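PDB 4INZ: soluble epoxide hydrolase from Bacillus megaterium, which is a single-chain enzyme of the alpha/beta hydrolase fold, built round a central, mostly parallel beta sheet flanked by helices. Local coordinates for residues A69-R73 with G74-S78; Q202-M205 with N206-N210; L92-D95 with I96-V99; F50-I53 with W54-Q57; Y22-N26 with G27-H31. The protein carries 1 engineered substitution. All coordinates share one frame; numbering follows the deposited sequence.

Contact 1 (A69-R73 with G74-S78); sequences ALDLR and GYNLS
D71 and S78 are joined by a short hydrogen bond, S78 OG donating to D71 O over 2.6 Å from above the carbonyl plane; the same hydroxyl oxygen also bonds to the backbone N of H31. With CG anti to its N (chi1 -168°), N76 carries ND2 to D71 OD2 at 2.8 Å. This bond lies near the plane of the N76 amide but meets the carboxylate from above its plane, the two flat groups being turned 81° apart. H31 also bonds to OD2 and S51 to OD1, so that three partners share the carboxylate, which limits its rotation. Among backbone bonds, Y75 N to L72 O (2.9 Å) closes a type II beta turn, and S78 N to Y75 O (2.9 Å) closes a type II' turn that shares Y75 with the first. These turns begin the connection from strand 66-70 of the alpha/beta hydrolase sheet to helix 89-102, with glycine at G74 accommodating a phi of 93°. Apolar contact is slight: L72 CB lies 3.9 Å from Y75 CD1, and the backbone oxygens of L72 and R73 sit at the edge of the Y75 ring. R73 forms a salt bridge with D95.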
loop_
_atom_site.group_PDB
_atom_site.type_symbol
_atom_site.label_atom_id
_atom_site.label_comp_id
_atom_site.label_asym_id
_atom_site.label_seq_id
_atom_site.Cartn_x
_atom_site.Cartn_y
_atom_site.Cartn_z
ATOM N N ALA A 69 -7.067 9.608 -2.924
ATOM C CA ALA A 69 -6.142 8.519 -3.229
ATOM C C ALA A 69 -4.858 9.092 -3.816
ATOM O O ALA A 69 -4.867 9.703 -4.886
ATOM C CB ALA A 69 -6.784 7.509 -4.198
ATOM N N LEU A 70 -3.756 8.903 -3.095
ATOM C CA LEU A 70 -2.467 9.476 -3.464
ATOM C C LEU A 70 -1.712 8.586 -4.452
ATOM O O LEU A 70 -1.743 7.360 -4.337
ATOM C CB LEU A 70 -1.621 9.659 -2.204
ATOM C CG LEU A 70 -0.273 10.372 -2.287
ATOM C CD1 LEU A 70 -0.465 11.819 -2.730
ATOM C CD2 LEU A 70 0.402 10.317 -0.921
ATOM N N ASP A 71 -1.039 9.206 -5.422
ATOM C CA ASP A 71 -0.011 8.506 -6.184
ATOM C C ASP A 71 1.308 8.700 -5.448
ATOM O O ASP A 71 1.799 9.829 -5.344
ATOM C CB ASP A 71 0.114 9.059 -7.609
ATOM C CG ASP A 71 -1.071 8.695 -8.499
ATOM O OD1 ASP A 71 -1.723 7.650 -8.270
ATOM O OD2 ASP A 71 -1.323 9.449 -9.462
ATOM N N LEU A 72 1.868 7.618 -4.913
ATOM C CA LEU A 72 3.137 7.705 -4.188
ATOM C C LEU A 72 4.249 8.263 -5.078
ATOM O O LEU A 72 4.192 8.142 -6.300
ATOM C CB LEU A 72 3.536 6.332 -3.654
ATOM C CG LEU A 72 2.569 5.694 -2.657
ATOM C CD1 LEU A 72 3.080 4.308 -2.245
ATOM C CD2 LEU A 72 2.376 6.588 -1.431
ATOM N N ARG A 73 5.268 8.859 -4.466
ATOM C CA ARG A 73 6.364 9.419 -5.247
ATOM C C ARG A 73 6.922 8.351 -6.177
ATOM O O ARG A 73 7.066 7.184 -5.791
ATOM C CB ARG A 73 7.467 10.023 -4.359
ATOM C CG ARG A 73 8.118 9.053 -3.373
ATOM C CD ARG A 73 9.338 9.681 -2.700
ATOM N NE ARG A 73 9.022 10.905 -1.966
ATOM C CZ ARG A 73 9.853 11.943 -1.858
ATOM N NH1 ARG A 73 11.050 11.903 -2.431
ATOM N NH2 ARG A 73 9.496 13.022 -1.172
ATOM N N GLY A 74 7.205 8.750 -7.413
ATOM C CA GLY A 74 7.714 7.826 -8.405
ATOM C C GLY A 74 6.629 7.187 -9.257
ATOM O O GLY A 74 6.919 6.678 -10.331
ATOM N N TYR A 75 5.385 7.220 -8.781
ATOM C CA TYR A 75 4.267 6.559 -9.461
ATOM C C TYR A 75 3.396 7.487 -10.306
ATOM O O TYR A 75 3.106 8.618 -9.908
ATOM C CB TYR A 75 3.349 5.881 -8.438
ATOM C CG TYR A 75 3.847 4.564 -7.899
ATOM C CD1 TYR A 75 4.795 4.519 -6.883
ATOM C CD2 TYR A 75 3.348 3.357 -8.389
ATOM C CE1 TYR A 75 5.234 3.302 -6.366
ATOM C CE2 TYR A 75 3.783 2.149 -7.881
ATOM C CZ TYR A 75 4.730 2.128 -6.875
ATOM O OH TYR A 75 5.160 0.921 -6.369
ATOM N N ASN A 76 2.949 6.973 -11.452
ATOM C CA ASN A 76 1.996 7.678 -12.308
ATOM C C ASN A 76 2.432 9.123 -12.545
ATOM O O ASN A 76 3.529 9.365 -13.045
ATOM C CB ASN A 76 0.587 7.613 -11.693
ATOM C CG ASN A 76 -0.503 8.061 -12.654
ATOM O OD1 ASN A 76 -0.378 7.909 -13.867
ATOM N ND2 ASN A 76 -1.576 8.626 -12.111
ATOM N N LEU A 77 1.588 10.078 -12.171
ATOM C CA LEU A 77 1.876 11.488 -12.445
ATOM C C LEU A 77 2.654 12.193 -11.332
ATOM O O LEU A 77 3.001 13.371 -11.453
ATOM C CB LEU A 77 0.583 12.242 -12.765
ATOM C CG LEU A 77 -0.093 11.816 -14.075
ATOM C CD1 LEU A 77 -1.520 12.363 -14.164
ATOM C CD2 LEU A 77 0.726 12.227 -15.304
ATOM N N SER A 78 2.936 11.480 -10.248
ATOM C CA SER A 78 3.722 12.070 -9.175
ATOM C C SER A 78 5.170 12.240 -9.595
ATOM O O SER A 78 5.663 11.515 -10.454
ATOM C CB SER A 78 3.622 11.229 -7.896
ATOM O OG SER A 78 2.335 11.376 -7.331
#

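Contact 2 (Q202-M205 with N206-N210); sequences QAYM and NSWEN
The carbonyl oxygen of Y204 lies over one face of the W208 indole while accepting two hydrogen bonds. One comes from W208 N at 3.1 Å, as expected in an alpha helix; the other comes from S207 OG at 2.7 Å, its hydroxyl folded back by a chi1 of 82° onto the preceding turn. The tyrosine ring itself turns an edge to the indole face in an offset edge-to-face stack, centroids 5.6 Å apart and planes at 64°, with Y204 CD1 3.6 Å from W208 CZ2. M205 SD approaches the six-membered ring obliquely, 3.9 Å from W208 CZ3. On the exposed side, Q202 NE2 makes a weak bond of 3.2 Å to N206 OD1. The polar ends of both aromatic residues are tied to the loop after strand 40-44, Y204 OH to D49 and W208 NE1 to P48 O. Met-aromatic and aromatic pairs three and four residues apart thus line one side of helix 198-210, consistent with a place in the helical cap that epoxide hydrolases of this fold carry over the sheet.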
loop_
_atom_site.group_PDB
_atom_site.type_symbol
_atom_site.label_atom_id
_atom_site.label_comp_id
_atom_site.label_asym_id
_atom_site.label_seq_id
_atom_site.Cartn_x
_atom_site.Cartn_y
_atom_site.Cartn_z
ATOM N N GLN A 202 -6.317 0.381 -19.684
ATOM C CA GLN A 202 -5.754 1.594 -20.273
ATOM C C GLN A 202 -5.213 2.537 -19.203
ATOM O O GLN A 202 -4.156 3.158 -19.378
ATOM C CB GLN A 202 -6.806 2.312 -21.125
ATOM C CG GLN A 202 -6.280 3.565 -21.823
ATOM C CD GLN A 202 -5.212 3.239 -22.842
ATOM O OE1 GLN A 202 -5.520 2.826 -23.963
ATOM N NE2 GLN A 202 -3.942 3.415 -22.457
ATOM N N ALA A 203 -5.938 2.650 -18.096
ATOM C CA ALA A 203 -5.500 3.511 -17.007
ATOM C C ALA A 203 -4.193 3.002 -16.412
ATOM O O ALA A 203 -3.294 3.782 -16.112
ATOM C CB ALA A 203 -6.566 3.616 -15.933
ATOM N N TYR A 204 -4.094 1.692 -16.230
ATOM C CA TYR A 204 -2.859 1.106 -15.728
ATOM C C TYR A 204 -1.709 1.335 -16.697
ATOM O O TYR A 204 -0.613 1.711 -16.281
ATOM C CB TYR A 204 -3.029 -0.389 -15.478
ATOM C CG TYR A 204 -3.375 -0.734 -14.050
ATOM C CD1 TYR A 204 -2.377 -1.023 -13.132
ATOM C CD2 TYR A 204 -4.698 -0.776 -13.621
ATOM C CE1 TYR A 204 -2.676 -1.356 -11.829
ATOM C CE2 TYR A 204 -5.010 -1.105 -12.308
ATOM C CZ TYR A 204 -3.993 -1.391 -11.417
ATOM O OH TYR A 204 -4.289 -1.723 -10.110
ATOM N N MET A 205 -1.952 1.108 -17.987
ATOM C CA MET A 205 -0.901 1.299 -18.980
ATOM C C MET A 205 -0.418 2.746 -18.969
ATOM O O MET A 205 0.786 3.005 -19.012
ATOM C CB MET A 205 -1.373 0.916 -20.386
ATOM C CG MET A 205 -1.719 -0.563 -20.556
ATOM S SD MET A 205 -0.378 -1.683 -20.095
ATOM C CE MET A 205 0.910 -1.163 -21.223
ATOM N N ASN A 206 -1.358 3.687 -18.932
ATOM C CA ASN A 206 -0.996 5.093 -18.799
ATOM C C ASN A 206 -0.139 5.351 -17.563
ATOM O O ASN A 206 0.825 6.129 -17.612
ATOM C CB ASN A 206 -2.242 5.978 -18.722
ATOM C CG ASN A 206 -2.942 6.128 -20.050
ATOM O OD1 ASN A 206 -2.378 5.832 -21.111
ATOM N ND2 ASN A 206 -4.184 6.608 -20.002
ATOM N N SER A 207 -0.499 4.718 -16.447
ATOM C CA SER A 207 0.215 4.949 -15.200
ATOM C C SER A 207 1.672 4.518 -15.316
ATOM O O SER A 207 2.560 5.166 -14.771
ATOM C CB SER A 207 -0.458 4.246 -14.011
ATOM O OG SER A 207 -0.097 2.874 -13.930
ATOM N N TRP A 208 1.913 3.427 -16.038
ATOM C CA TRP A 208 3.273 2.918 -16.203
ATOM C C TRP A 208 4.083 3.768 -17.186
ATOM O O TRP A 208 5.289 3.979 -16.996
ATOM C CB TRP A 208 3.240 1.445 -16.609
ATOM C CG TRP A 208 2.667 0.592 -15.505
ATOM C CD1 TRP A 208 2.721 0.849 -14.162
ATOM C CD2 TRP A 208 1.931 -0.623 -15.652
ATOM N NE1 TRP A 208 2.075 -0.147 -13.462
ATOM C CE2 TRP A 208 1.577 -1.059 -14.357
ATOM C CE3 TRP A 208 1.543 -1.394 -16.755
ATOM C CZ2 TRP A 208 0.853 -2.231 -14.134
ATOM C CZ3 TRP A 208 0.820 -2.562 -16.531
ATOM C CH2 TRP A 208 0.483 -2.965 -15.228
ATOM N N GLU A 209 3.415 4.263 -18.223
ATOM C CA GLU A 209 4.046 5.166 -19.185
ATOM C C GLU A 209 4.440 6.467 -18.506
ATOM O O GLU A 209 5.492 7.036 -18.797
ATOM C CB GLU A 209 3.085 5.480 -20.335
ATOM C CG GLU A 209 2.708 4.275 -21.176
ATOM C CD GLU A 209 3.542 4.124 -22.441
ATOM O OE1 GLU A 209 4.450 4.946 -22.697
ATOM O OE2 GLU A 209 3.273 3.165 -23.191
ATOM N N ASN A 210 3.581 6.946 -17.611
ATOM C CA ASN A 210 3.804 8.223 -16.926
ATOM C C ASN A 210 4.733 8.110 -15.717
ATOM O O ASN A 210 5.473 9.046 -15.393
ATOM C CB ASN A 210 2.458 8.828 -16.497
ATOM C CG ASN A 210 1.633 9.303 -17.681
ATOM O OD1 ASN A 210 2.185 9.797 -18.662
ATOM N ND2 ASN A 210 0.309 9.161 -17.593
#

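Contact 3 (L92-D95 with I96-V99); sequences LVED and IRQV
E94 and R97, one turn apart on helix 89-102 of the alpha/beta hydrolase fold, form a side-on salt bridge on the partly exposed flank of the helix, whereas L92, I96 and V99 belong to its buried side. The buried part is tight, with side-chain carbons set against backbone carbonyls. V99 CG2 packs 3.1 Å from D95 O, the carbonyl that also accepts from V99 N at 2.9 Å, and I96 CG1 lies 3.4 Å from L92 O. Beyond the helix, I96 and V99 both rest on L70 of strand 66-70. D95, likewise buried, forms a salt bridge with R73 and a hydrogen bond with N26.

The more open flank is held by polar side chains instead. The E94 chain leaves with CG anti to the backbone N (chi1 175°) and bends at chi2 (74°), which swings the carboxylate along the helix toward its C-terminal end. There R97 NE meets E94 OE1 and R97 NH2 meets E94 OE2, each at 3.0 Å and nearly in the guanidinium plane, although the carboxylate is turned 39° from it. Q98, whose OE1 bonds to N26 N, brings NE2 to the same E94 OE2 at 2.9 Å: R97 NH2 arrives on the syn side of that oxygen and Q98 NE2 on the anti side, both from one face of the carboxylate plane.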
loop_
_atom_site.group_PDB
_atom_site.type_symbol
_atom_site.label_atom_id
_atom_site.label_comp_id
_atom_site.label_asym_id
_atom_site.label_seq_id
_atom_site.Cartn_x
_atom_site.Cartn_y
_atom_site.Cartn_z
ATOM N N LEU A 92 9.193 8.787 2.813
ATOM C CA LEU A 92 7.835 8.374 2.484
ATOM C C LEU A 92 6.854 8.711 3.604
ATOM O O LEU A 92 5.732 9.139 3.347
ATOM C CB LEU A 92 7.810 6.871 2.202
ATOM C CG LEU A 92 8.705 6.440 1.035
ATOM C CD1 LEU A 92 8.924 4.940 1.040
ATOM C CD2 LEU A 92 8.123 6.899 -0.299
ATOM N N VAL A 93 7.283 8.510 4.847
ATOM C CA VAL A 93 6.448 8.821 6.003
ATOM C C VAL A 93 6.169 10.321 6.102
ATOM O O VAL A 93 5.058 10.734 6.436
ATOM C CB VAL A 93 7.078 8.298 7.323
ATOM C CG1 VAL A 93 6.409 8.937 8.544
ATOM C CG2 VAL A 93 6.988 6.777 7.398
ATOM N N GLU A 94 7.178 11.136 5.801
ATOM C CA GLU A 94 7.004 12.587 5.819
ATOM C C GLU A 94 6.070 13.044 4.698
ATOM O O GLU A 94 5.300 13.992 4.871
ATOM C CB GLU A 94 8.354 13.308 5.737
ATOM C CG GLU A 94 8.242 14.826 5.639
ATOM C CD GLU A 94 7.844 15.498 6.953
ATOM O OE1 GLU A 94 7.617 14.794 7.960
ATOM O OE2 GLU A 94 7.765 16.746 6.975
ATOM N N ASP A 95 6.129 12.370 3.551
ATOM C CA ASP A 95 5.182 12.652 2.478
ATOM C C ASP A 95 3.773 12.583 3.038
ATOM O O ASP A 95 2.963 13.484 2.827
ATOM C CB ASP A 95 5.299 11.641 1.330
ATOM C CG ASP A 95 6.462 11.929 0.401
ATOM O OD1 ASP A 95 7.128 12.974 0.571
ATOM O OD2 ASP A 95 6.698 11.105 -0.510
ATOM N N ILE A 96 3.485 11.497 3.752
ATOM C CA ILE A 96 2.136 11.254 4.233
ATOM C C ILE A 96 1.737 12.303 5.259
ATOM O O ILE A 96 0.615 12.801 5.240
ATOM C CB ILE A 96 1.982 9.836 4.824
ATOM C CG1 ILE A 96 2.401 8.785 3.789
ATOM C CG2 ILE A 96 0.543 9.597 5.280
ATOM C CD1 ILE A 96 1.696 8.914 2.438
ATOM N N ARG A 97 2.665 12.653 6.142
ATOM C CA ARG A 97 2.383 13.672 7.144
ATOM C C ARG A 97 1.998 14.997 6.492
ATOM O O ARG A 97 1.020 15.631 6.892
ATOM C CB ARG A 97 3.583 13.876 8.065
ATOM C CG ARG A 97 3.237 14.568 9.364
ATOM C CD ARG A 97 4.495 15.016 10.103
ATOM N NE ARG A 97 5.252 16.007 9.343
ATOM C CZ ARG A 97 4.951 17.301 9.300
ATOM N NH1 ARG A 97 3.907 17.765 9.975
ATOM N NH2 ARG A 97 5.690 18.133 8.581
ATOM N N GLN A 98 2.769 15.413 5.491
ATOM C CA GLN A 98 2.542 16.702 4.841
ATOM C C GLN A 98 1.298 16.690 3.951
ATOM O O GLN A 98 0.645 17.713 3.778
ATOM C CB GLN A 98 3.772 17.148 4.039
ATOM C CG GLN A 98 5.007 17.450 4.876
ATOM C CD GLN A 98 6.041 18.272 4.114
ATOM O OE1 GLN A 98 5.717 18.945 3.137
ATOM N NE2 GLN A 98 7.291 18.208 4.554
ATOM N N VAL A 99 0.968 15.537 3.382
ATOM C CA VAL A 99 -0.238 15.437 2.573
ATOM C C VAL A 99 -1.486 15.684 3.416
ATOM O O VAL A 99 -2.383 16.433 3.018
ATOM C CB VAL A 99 -0.340 14.072 1.875
ATOM C CG1 VAL A 99 -1.757 13.842 1.367
ATOM C CG2 VAL A 99 0.680 13.994 0.741
#

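Contact 4 (F50-I53 with W54-Q57); sequences FSHI and WRHQ
F50 approaches W54 through its carbonyl oxygen, 4.5 Å from W54 CD1, while its ring packs against helix 198-210. At S51 the carbonyl O accepts from W54 N at 3.1 Å and also sits near the edge of the indole; the S51 hydroxyl is hydrogen-bonded to D71. H52 then contacts R55 in two ways. Its carbonyl O takes bonds from R55 N at 3.0 Å and R55 NH1 at 3.1 Å, from opposite faces of the carbonyl plane, and its imidazole has R55 CD over one face, 3.6 Å from the ring centroid. H52 NE2 is also bonded to D200, and R55 NH1 to H288. I53 places CG2 over the face of the five-membered ring of W54, 3.7 Å from its centroid and 13° off the normal; a chi1 of -166° sets CG1 anti to the backbone N and leaves CG2 between N and the carbonyl carbon. A water 2.7 Å from I53 O accepts a hydrogen bond from H56 N and also reaches Q57 OE1. The 3-10 turn thus runs into helix 55-61 with W54 as N-cap, following the HGFP sequence, an example of the HGXP motif of epoxide hydrolases.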
loop_
_atom_site.group_PDB
_atom_site.type_symbol
_atom_site.label_atom_id
_atom_site.label_comp_id
_atom_site.label_asym_id
_atom_site.label_seq_id
_atom_site.Cartn_x
_atom_site.Cartn_y
_atom_site.Cartn_z
ATOM N N PHE A 50 -1.518 2.156 -8.365
ATOM C CA PHE A 50 -1.537 3.603 -8.198
ATOM C C PHE A 50 -2.919 3.986 -7.698
ATOM O O PHE A 50 -3.696 3.116 -7.329
ATOM C CB PHE A 50 -1.164 4.337 -9.504
ATOM C CG PHE A 50 -2.144 4.146 -10.642
ATOM C CD1 PHE A 50 -2.384 2.888 -11.184
ATOM C CD2 PHE A 50 -2.776 5.244 -11.213
ATOM C CE1 PHE A 50 -3.266 2.722 -12.252
ATOM C CE2 PHE A 50 -3.660 5.095 -12.288
ATOM C CZ PHE A 50 -3.902 3.831 -12.809
ATOM N N SER A 51 -3.228 5.278 -7.675
ATOM C CA SER A 51 -4.476 5.736 -7.071
ATOM C C SER A 51 -5.719 5.018 -7.603
ATOM O O SER A 51 -6.689 4.805 -6.866
ATOM C CB SER A 51 -4.615 7.252 -7.241
ATOM O OG SER A 51 -4.446 7.611 -8.607
ATOM N N HIS A 52 -5.687 4.640 -8.877
ATOM C CA HIS A 52 -6.855 4.042 -9.531
ATOM C C HIS A 52 -7.305 2.735 -8.866
ATOM O O HIS A 52 -8.460 2.335 -9.003
ATOM C CB HIS A 52 -6.540 3.802 -11.014
ATOM C CG HIS A 52 -7.712 3.368 -11.838
ATOM N ND1 HIS A 52 -8.771 4.203 -12.130
ATOM C CD2 HIS A 52 -7.973 2.197 -12.468
ATOM C CE1 HIS A 52 -9.642 3.558 -12.890
ATOM N NE2 HIS A 52 -9.181 2.340 -13.113
ATOM N N ILE A 53 -6.410 2.061 -8.146
ATOM C CA ILE A 53 -6.798 0.779 -7.551
ATOM C C ILE A 53 -7.944 0.963 -6.550
ATOM O O ILE A 53 -8.694 0.024 -6.261
ATOM C CB ILE A 53 -5.611 0.027 -6.900
ATOM C CG1 ILE A 53 -6.003 -1.427 -6.605
ATOM C CG2 ILE A 53 -5.135 0.737 -5.618
ATOM C CD1 ILE A 53 -4.818 -2.305 -6.292
ATOM N N TRP A 54 -8.095 2.188 -6.053
ATOM C CA TRP A 54 -9.083 2.487 -5.020
ATOM C C TRP A 54 -10.418 2.981 -5.569
ATOM O O TRP A 54 -11.301 3.388 -4.805
ATOM C CB TRP A 54 -8.526 3.536 -4.060
ATOM C CG TRP A 54 -7.293 3.104 -3.355
ATOM C CD1 TRP A 54 -6.023 3.590 -3.538
ATOM C CD2 TRP A 54 -7.200 2.098 -2.347
ATOM N NE1 TRP A 54 -5.146 2.948 -2.692
ATOM C CE2 TRP A 54 -5.844 2.030 -1.950
ATOM C CE3 TRP A 54 -8.132 1.256 -1.731
ATOM C CZ2 TRP A 54 -5.397 1.142 -0.967
ATOM C CZ3 TRP A 54 -7.686 0.377 -0.745
ATOM C CH2 TRP A 54 -6.329 0.329 -0.376
ATOM N N ARG A 55 -10.567 2.939 -6.890
ATOM C CA ARG A 55 -11.733 3.530 -7.552
ATOM C C ARG A 55 -13.088 3.158 -6.927
ATOM O O ARG A 55 -13.986 4.004 -6.831
ATOM C CB ARG A 55 -11.723 3.174 -9.043
ATOM C CG ARG A 55 -11.771 1.672 -9.328
ATOM C CD ARG A 55 -11.244 1.371 -10.732
ATOM N NE ARG A 55 -11.298 -0.051 -11.048
ATOM C CZ ARG A 55 -10.389 -0.934 -10.649
ATOM N NH1 ARG A 55 -9.352 -0.535 -9.914
ATOM N NH2 ARG A 55 -10.519 -2.217 -10.979
ATOM N N HIS A 56 -13.251 1.899 -6.521
ATOM C CA HIS A 56 -14.540 1.458 -5.992
ATOM C C HIS A 56 -14.818 2.009 -4.598
ATOM O O HIS A 56 -15.978 2.217 -4.222
ATOM C CB HIS A 56 -14.634 -0.065 -5.980
ATOM C CG HIS A 56 -14.522 -0.684 -7.339
ATOM N ND1 HIS A 56 -15.476 -0.507 -8.318
ATOM C CD2 HIS A 56 -13.571 -1.483 -7.878
ATOM C CE1 HIS A 56 -15.114 -1.168 -9.406
ATOM N NE2 HIS A 56 -13.967 -1.778 -9.162
ATOM N N GLN A 57 -13.759 2.233 -3.827
ATOM C CA GLN A 57 -13.914 2.839 -2.507
ATOM C C GLN A 57 -14.092 4.347 -2.622
ATOM O O GLN A 57 -14.830 4.948 -1.851
ATOM C CB GLN A 57 -12.725 2.501 -1.594
ATOM C CG GLN A 57 -12.699 1.042 -1.132
ATOM C CD GLN A 57 -12.362 0.097 -2.264
ATOM O OE1 GLN A 57 -11.392 0.312 -3.004
ATOM N NE2 GLN A 57 -13.157 -0.958 -2.411
HETATM O O HOH W 1 -11.351 -0.179 -5.793
#

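Contact 5 (Y22-N26 with G27-H31); sequences YINVN and GVNLH
Y22 and H31 face each other across a non-hydrogen-bonded pair: the imidazole turns its edge to the phenol face, centroids 5.2 Å apart and planes at 65°, and H31 CB lies over the same ring, 3.7 Å from Y22 CE1. Beside them N24, with CG anti to the backbone N (chi1 -177°), takes ND2 across to donate to N29 OD1 at 2.8 Å. The bond keeps to the N24 amide plane but reaches the oxygen from above the N29 amide. The other face of the hairpin is apolar, with V25 CG2 3.6 Å from L30 CD1 and the two side chains crossing at about a right angle. Paired backbone bonds set this register, I23 with L30 and V25 with V28. Farther out, H31 ND1 is held by D71, Y22 OH by L77 O, and the side-chain ND2 of N26 by D95 of helix 89-102. N26 and G27 occupy the corners of a type I' turn, making this a tight two-residue beta hairpin at the edge of the alpha/beta hydrolase sheet.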
loop_
_atom_site.group_PDB
_atom_site.type_symbol
_atom_site.label_atom_id
_atom_site.label_comp_id
_atom_site.label_asym_id
_atom_site.label_seq_id
_atom_site.Cartn_x
_atom_site.Cartn_y
_atom_site.Cartn_z
ATOM N N TYR A 22 -2.621 18.277 -7.899
ATOM C CA TYR A 22 -1.325 18.128 -7.249
ATOM C C TYR A 22 -1.229 18.816 -5.898
ATOM O O TYR A 22 -1.899 19.823 -5.637
ATOM C CB TYR A 22 -0.222 18.679 -8.152
ATOM C CG TYR A 22 0.091 17.799 -9.328
ATOM C CD1 TYR A 22 1.150 16.905 -9.281
ATOM C CD2 TYR A 22 -0.676 17.849 -10.485
ATOM C CE1 TYR A 22 1.445 16.093 -10.348
ATOM C CE2 TYR A 22 -0.390 17.033 -11.560
ATOM C CZ TYR A 22 0.674 16.160 -11.483
ATOM O OH TYR A 22 0.974 15.344 -12.544
ATOM N N ILE A 23 -0.369 18.267 -5.049
ATOM C CA ILE A 23 -0.030 18.893 -3.782
ATOM C C ILE A 23 1.484 18.846 -3.590
ATOM O O ILE A 23 2.120 17.815 -3.787
ATOM C CB ILE A 23 -0.778 18.238 -2.594
ATOM C CG1 ILE A 23 -0.669 19.109 -1.339
ATOM C CG2 ILE A 23 -0.284 16.806 -2.348
ATOM C CD1 ILE A 23 -1.575 18.665 -0.209
ATOM N N ASN A 24 2.070 19.987 -3.251
ATOM C CA ASN A 24 3.506 20.052 -3.054
ATOM C C ASN A 24 3.854 19.721 -1.613
ATOM O O ASN A 24 3.452 20.429 -0.686
ATOM C CB ASN A 24 4.043 21.441 -3.428
ATOM C CG ASN A 24 5.554 21.537 -3.307
ATOM O OD1 ASN A 24 6.078 22.065 -2.327
ATOM N ND2 ASN A 24 6.264 21.026 -4.310
ATOM N N VAL A 25 4.591 18.635 -1.428
ATOM C CA VAL A 25 4.991 18.208 -0.098
ATOM C C VAL A 25 6.416 17.688 -0.120
ATOM O O VAL A 25 6.834 17.025 -1.071
ATOM C CB VAL A 25 4.075 17.084 0.452
ATOM C CG1 VAL A 25 2.622 17.534 0.493
ATOM C CG2 VAL A 25 4.226 15.816 -0.373
ATOM N N ASN A 26 7.165 18.004 0.929
ATOM C CA ASN A 26 8.436 17.342 1.170
ATOM C C ASN A 26 9.358 17.362 -0.048
ATOM O O ASN A 26 10.070 16.391 -0.318
ATOM C CB ASN A 26 8.172 15.901 1.613
ATOM C CG ASN A 26 9.362 15.274 2.305
ATOM O OD1 ASN A 26 10.281 15.972 2.746
ATOM N ND2 ASN A 26 9.352 13.951 2.410
ATOM N N GLY A 27 9.328 18.467 -0.788
ATOM C CA GLY A 27 10.247 18.674 -1.894
ATOM C C GLY A 27 9.827 18.059 -3.219
ATOM O O GLY A 27 10.587 18.096 -4.190
ATOM N N VAL A 28 8.623 17.497 -3.264
ATOM C CA VAL A 28 8.120 16.872 -4.484
ATOM C C VAL A 28 6.667 17.254 -4.748
ATOM O O VAL A 28 5.947 17.648 -3.828
ATOM C CB VAL A 28 8.227 15.329 -4.410
ATOM C CG1 VAL A 28 9.658 14.912 -4.105
ATOM C CG2 VAL A 28 7.272 14.770 -3.361
ATOM N N ASN A 29 6.245 17.149 -6.006
ATOM C CA ASN A 29 4.847 17.331 -6.368
ATOM C C ASN A 29 4.189 15.968 -6.484
ATOM O O ASN A 29 4.574 15.166 -7.340
ATOM C CB ASN A 29 4.713 18.059 -7.710
ATOM C CG ASN A 29 5.138 19.512 -7.640
ATOM O OD1 ASN A 29 4.926 20.191 -6.635
ATOM N ND2 ASN A 29 5.738 20.001 -8.720
ATOM N N LEU A 30 3.210 15.700 -5.624
ATOM C CA LEU A 30 2.482 14.438 -5.683
ATOM C C LEU A 30 1.105 14.632 -6.299
ATOM O O LEU A 30 0.388 15.575 -5.958
ATOM C CB LEU A 30 2.328 13.836 -4.290
ATOM C CG LEU A 30 3.607 13.516 -3.526
ATOM C CD1 LEU A 30 3.255 12.827 -2.229
ATOM C CD2 LEU A 30 4.532 12.649 -4.364
ATOM N N HIS A 31 0.748 13.733 -7.206
ATOM C CA HIS A 31 -0.560 13.735 -7.842
ATOM C C HIS A 31 -1.565 12.922 -7.023
ATOM O O HIS A 31 -1.201 11.929 -6.397
ATOM C CB HIS A 31 -0.439 13.145 -9.246
ATOM C CG HIS A 31 -1.744 13.024 -9.971
ATOM N ND1 HIS A 31 -2.458 11.845 -10.025
ATOM C CD2 HIS A 31 -2.452 13.926 -10.693
ATOM C CE1 HIS A 31 -3.554 12.029 -10.741
ATOM N NE2 HIS A 31 -3.574 13.282 -11.160
#

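Contacts 1, 3 and 4 are largely buried, while contacts 2 and 5 reach the surface with part of their residues. Contacts 1 and 5 belong to neighbouring strands of one sheet and share the D71–H31 bond; contact 3 lies on the helix following strand 66-70 and joins both, through R73–D95 and N26–Q98. Contact 4 meets contact 1 through S51–D71 and packs F50 on the helix of contact 2, whereas contacts 2 and 3 do not touch, their nearest atoms lying about 15 Å apart. Chemistry follows place: turns and buried polar bonds at the strand end, aromatic and sulfur packing in contact 2, a charged network on the flank of contact 3.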